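Local coordinates for acyl-CoA dehydrogenase domain protein Tcur3483 (Thermomonospora curvata, PDB 6WY9), which binds FAD and probably oxidises CH-CH groups of acyl-CoA-type substrates, as other members of the acyl-CoA dehydrogenase family do, at residues A[175-180]-A[218-223]. Numbering follows the deposited sequence.
With FDA (dihydroflavine-adenine dinucleotide), chain C.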
# COMPACT_ATOMS: atom_id res chain seq x y z
N LYS A 175 19.01 10.97 -29.92
CA LYS A 175 18.04 10.98 -28.84
C LYS A 175 17.22 9.69 -28.92
O LYS A 175 17.20 9.00 -29.94
CB LYS A 175 17.10 12.21 -28.91
CG LYS A 175 17.84 13.57 -28.86
CD LYS A 175 18.31 13.92 -27.43
CE LYS A 175 19.18 15.20 -27.43
NZ LYS A 175 19.49 15.69 -26.03
N ILE A 176 16.52 9.38 -27.85
CA ILE A 176 15.80 8.11 -27.79
C ILE A 176 14.42 8.38 -27.21
O ILE A 176 14.23 9.26 -26.37
CB ILE A 176 16.60 7.04 -26.99
CG1 ILE A 176 15.85 5.69 -26.98
CG2 ILE A 176 16.84 7.52 -25.57
CD1 ILE A 176 16.76 4.44 -26.86
N PHE A 177 13.43 7.62 -27.68
CA PHE A 177 12.04 7.82 -27.28
C PHE A 177 11.51 9.20 -27.70
O PHE A 177 10.69 9.83 -27.00
CB PHE A 177 11.81 7.60 -25.76
CG PHE A 177 12.43 6.35 -25.22
CD1 PHE A 177 12.01 5.10 -25.66
CD2 PHE A 177 13.46 6.42 -24.28
CE1 PHE A 177 12.63 3.93 -25.18
CE2 PHE A 177 14.07 5.25 -23.78
CZ PHE A 177 13.65 4.00 -24.24
N THR A 178 11.92 9.66 -28.87
CA THR A 178 11.45 10.93 -29.42
C THR A 178 10.06 10.72 -30.02
O THR A 178 9.93 10.51 -31.22
CB THR A 178 12.40 11.44 -30.51
OG1 THR A 178 13.77 11.30 -30.08
CG2 THR A 178 12.11 12.89 -30.82
N SER A 179 9.02 10.84 -29.18
CA SER A 179 7.66 10.61 -29.66
C SER A 179 7.29 11.60 -30.74
O SER A 179 7.50 12.81 -30.58
CB SER A 179 6.61 10.73 -28.55
OG SER A 179 7.01 10.05 -27.40
N GLY A 180 6.65 11.09 -31.79
CA GLY A 180 6.20 11.86 -32.91
C GLY A 180 7.29 12.28 -33.89
O GLY A 180 6.99 13.00 -34.85
N SER A 218 14.37 6.05 -36.37
CA SER A 218 13.99 4.64 -36.49
C SER A 218 12.94 4.29 -35.44
O SER A 218 12.95 4.84 -34.33
CB SER A 218 15.19 3.69 -36.35
OG SER A 218 15.83 3.87 -35.10
N PRO A 219 12.02 3.38 -35.76
CA PRO A 219 10.88 3.14 -34.87
C PRO A 219 11.25 2.32 -33.65
O PRO A 219 12.16 1.48 -33.69
CB PRO A 219 9.90 2.38 -35.78
CG PRO A 219 10.77 1.68 -36.78
CD PRO A 219 11.92 2.62 -37.03
N ILE A 220 10.51 2.56 -32.56
CA ILE A 220 10.54 1.75 -31.34
C ILE A 220 9.08 1.45 -30.96
O ILE A 220 8.32 2.38 -30.68
CB ILE A 220 11.23 2.49 -30.17
CG1 ILE A 220 12.70 2.85 -30.46
CG2 ILE A 220 11.10 1.67 -28.90
CD1 ILE A 220 13.29 3.78 -29.35
N GLN A 221 8.71 0.17 -30.93
CA GLN A 221 7.34 -0.22 -30.56
C GLN A 221 7.25 -0.46 -29.07
O GLN A 221 8.12 -1.13 -28.49
CB GLN A 221 6.91 -1.50 -31.30
CG GLN A 221 5.44 -1.84 -31.08
CD GLN A 221 4.71 -2.14 -32.38
OE1 GLN A 221 5.23 -2.84 -33.26
NE2 GLN A 221 3.50 -1.61 -32.52
N THR A 222 6.21 0.08 -28.44
CA THR A 222 6.05 -0.08 -27.00
C THR A 222 5.00 -1.14 -26.68
O THR A 222 4.12 -1.45 -27.48
CB THR A 222 5.64 1.23 -26.32
OG1 THR A 222 4.30 1.52 -26.72
CG2 THR A 222 6.62 2.37 -26.77
N VAL A 223 5.11 -1.67 -25.48
CA VAL A 223 4.18 -2.71 -25.06
C VAL A 223 2.74 -2.19 -25.06
O VAL A 223 1.78 -2.96 -25.23
CB VAL A 223 4.61 -3.24 -23.69
CG1 VAL A 223 4.45 -2.15 -22.61
CG2 VAL A 223 3.78 -4.53 -23.37
PA FDA C . 16.51 5.87 -16.28
O1A FDA C . 17.40 4.71 -16.60
O2A FDA C . 17.12 7.27 -16.10
O5B FDA C . 15.81 5.57 -14.77
C5B FDA C . 15.14 4.34 -14.85
C4B FDA C . 14.43 4.14 -13.49
O4B FDA C . 15.50 4.33 -12.45
C3B FDA C . 13.45 5.26 -13.15
O3B FDA C . 12.17 5.00 -13.61
C2B FDA C . 13.43 5.19 -11.64
O2B FDA C . 12.74 4.00 -11.10
C1B FDA C . 14.93 4.97 -11.26
N9A FDA C . 15.66 6.20 -10.93
C8A FDA C . 16.32 7.10 -11.79
N7A FDA C . 16.94 8.07 -11.13
C5A FDA C . 16.67 7.82 -9.80
C6A FDA C . 17.03 8.52 -8.64
N6A FDA C . 17.78 9.64 -8.69
N1A FDA C . 16.64 8.08 -7.42
C2A FDA C . 15.89 6.94 -7.45
N3A FDA C . 15.45 6.16 -8.47
C4A FDA C . 15.89 6.64 -9.65
N1 FDA C . 11.79 11.66 -23.99
C2 FDA C . 12.02 12.73 -24.88
O2 FDA C . 13.11 13.34 -24.85
N3 FDA C . 10.98 13.05 -25.75
C4 FDA C . 9.75 12.37 -25.80
O4 FDA C . 8.90 12.71 -26.62
C4X FDA C . 9.59 11.29 -24.87
N5 FDA C . 8.40 10.56 -24.86
C5X FDA C . 8.43 9.29 -24.36
C6 FDA C . 7.47 8.40 -24.68
C7 FDA C . 7.55 7.08 -24.17
C7M FDA C . 6.52 6.17 -24.53
C8 FDA C . 8.54 6.69 -23.34
C8M FDA C . 8.61 5.32 -22.79
C9 FDA C . 9.51 7.61 -22.99
C9A FDA C . 9.45 8.90 -23.51
N10 FDA C . 10.43 9.85 -23.16
C10 FDA C . 10.58 10.94 -24.02
C1' FDA C . 11.59 9.41 -22.34
C2' FDA C . 11.38 9.69 -20.83
O2' FDA C . 11.47 11.01 -20.57
C3' FDA C . 12.52 8.83 -20.12
O3' FDA C . 12.26 7.45 -20.23
C4' FDA C . 12.70 9.26 -18.67
O4' FDA C . 13.25 10.53 -18.68
C5' FDA C . 13.55 8.19 -17.94
O5' FDA C . 14.81 8.16 -18.55
P FDA C . 15.28 6.60 -18.73
O1P FDA C . 14.23 5.98 -19.51
O2P FDA C . 16.71 6.64 -19.25
O3P FDA C . 15.25 5.85 -17.25
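One methyl group, CD1 of I220, carries the contact: it lies 4.0 Å from CG1 of I176 and, at 4.1 Å, meets CD1 of F177. The CA-CB bond of I220 points at 175-180, and its chain runs out extended (chi2 171°), which gives the unbranched arm of isoleucine the length to span backbones whose CA atoms at F177 and I220 are still 7.5 Å apart. I176 crosses it at about a right angle. With CG1 anti to the backbone N (chi1 -178°), I176 also lays that carbon 3.6 Å above the F177 ring plane, over the ring centre, so three apolar groups close on one another.

F177 faces two ways. Its CB rests 3.5 Å from C9A of the reduced flavin, while its ring extends beside the isoalloxazine and also touches the ribityl carbon C1'. A large, flat, nonpolar residue suits a place between cofactor and apolar strand residues. Further along, S179 turns to polar recognition: its N donates to flavin O4 at 3.2 Å, through an N-H...O angle of 145°, and its small hydroxyl adds a weak bond to the same oxygen. T178, centre of an inverse gamma turn, swings the backbone between these residues; its OG1 is hydrogen-bonded to OG1 of T231, and its O to the hydroxyl of T229.

Both segments belong to the middle domain of the acyl-CoA dehydrogenase fold. Strand 227-239 runs between strands 168-176 and 215-221 in an antiparallel sheet, pairing K175 with T231 and I220 with V228, so the contact reaches over it from the flavin-side end of one strand to strand 215-221, the outermost within this chain. A neighbouring subunit hydrogen-bonds the backbone of Q221 and V223 and packs against I220 and, through its backbone, F177 beyond strand 168-176.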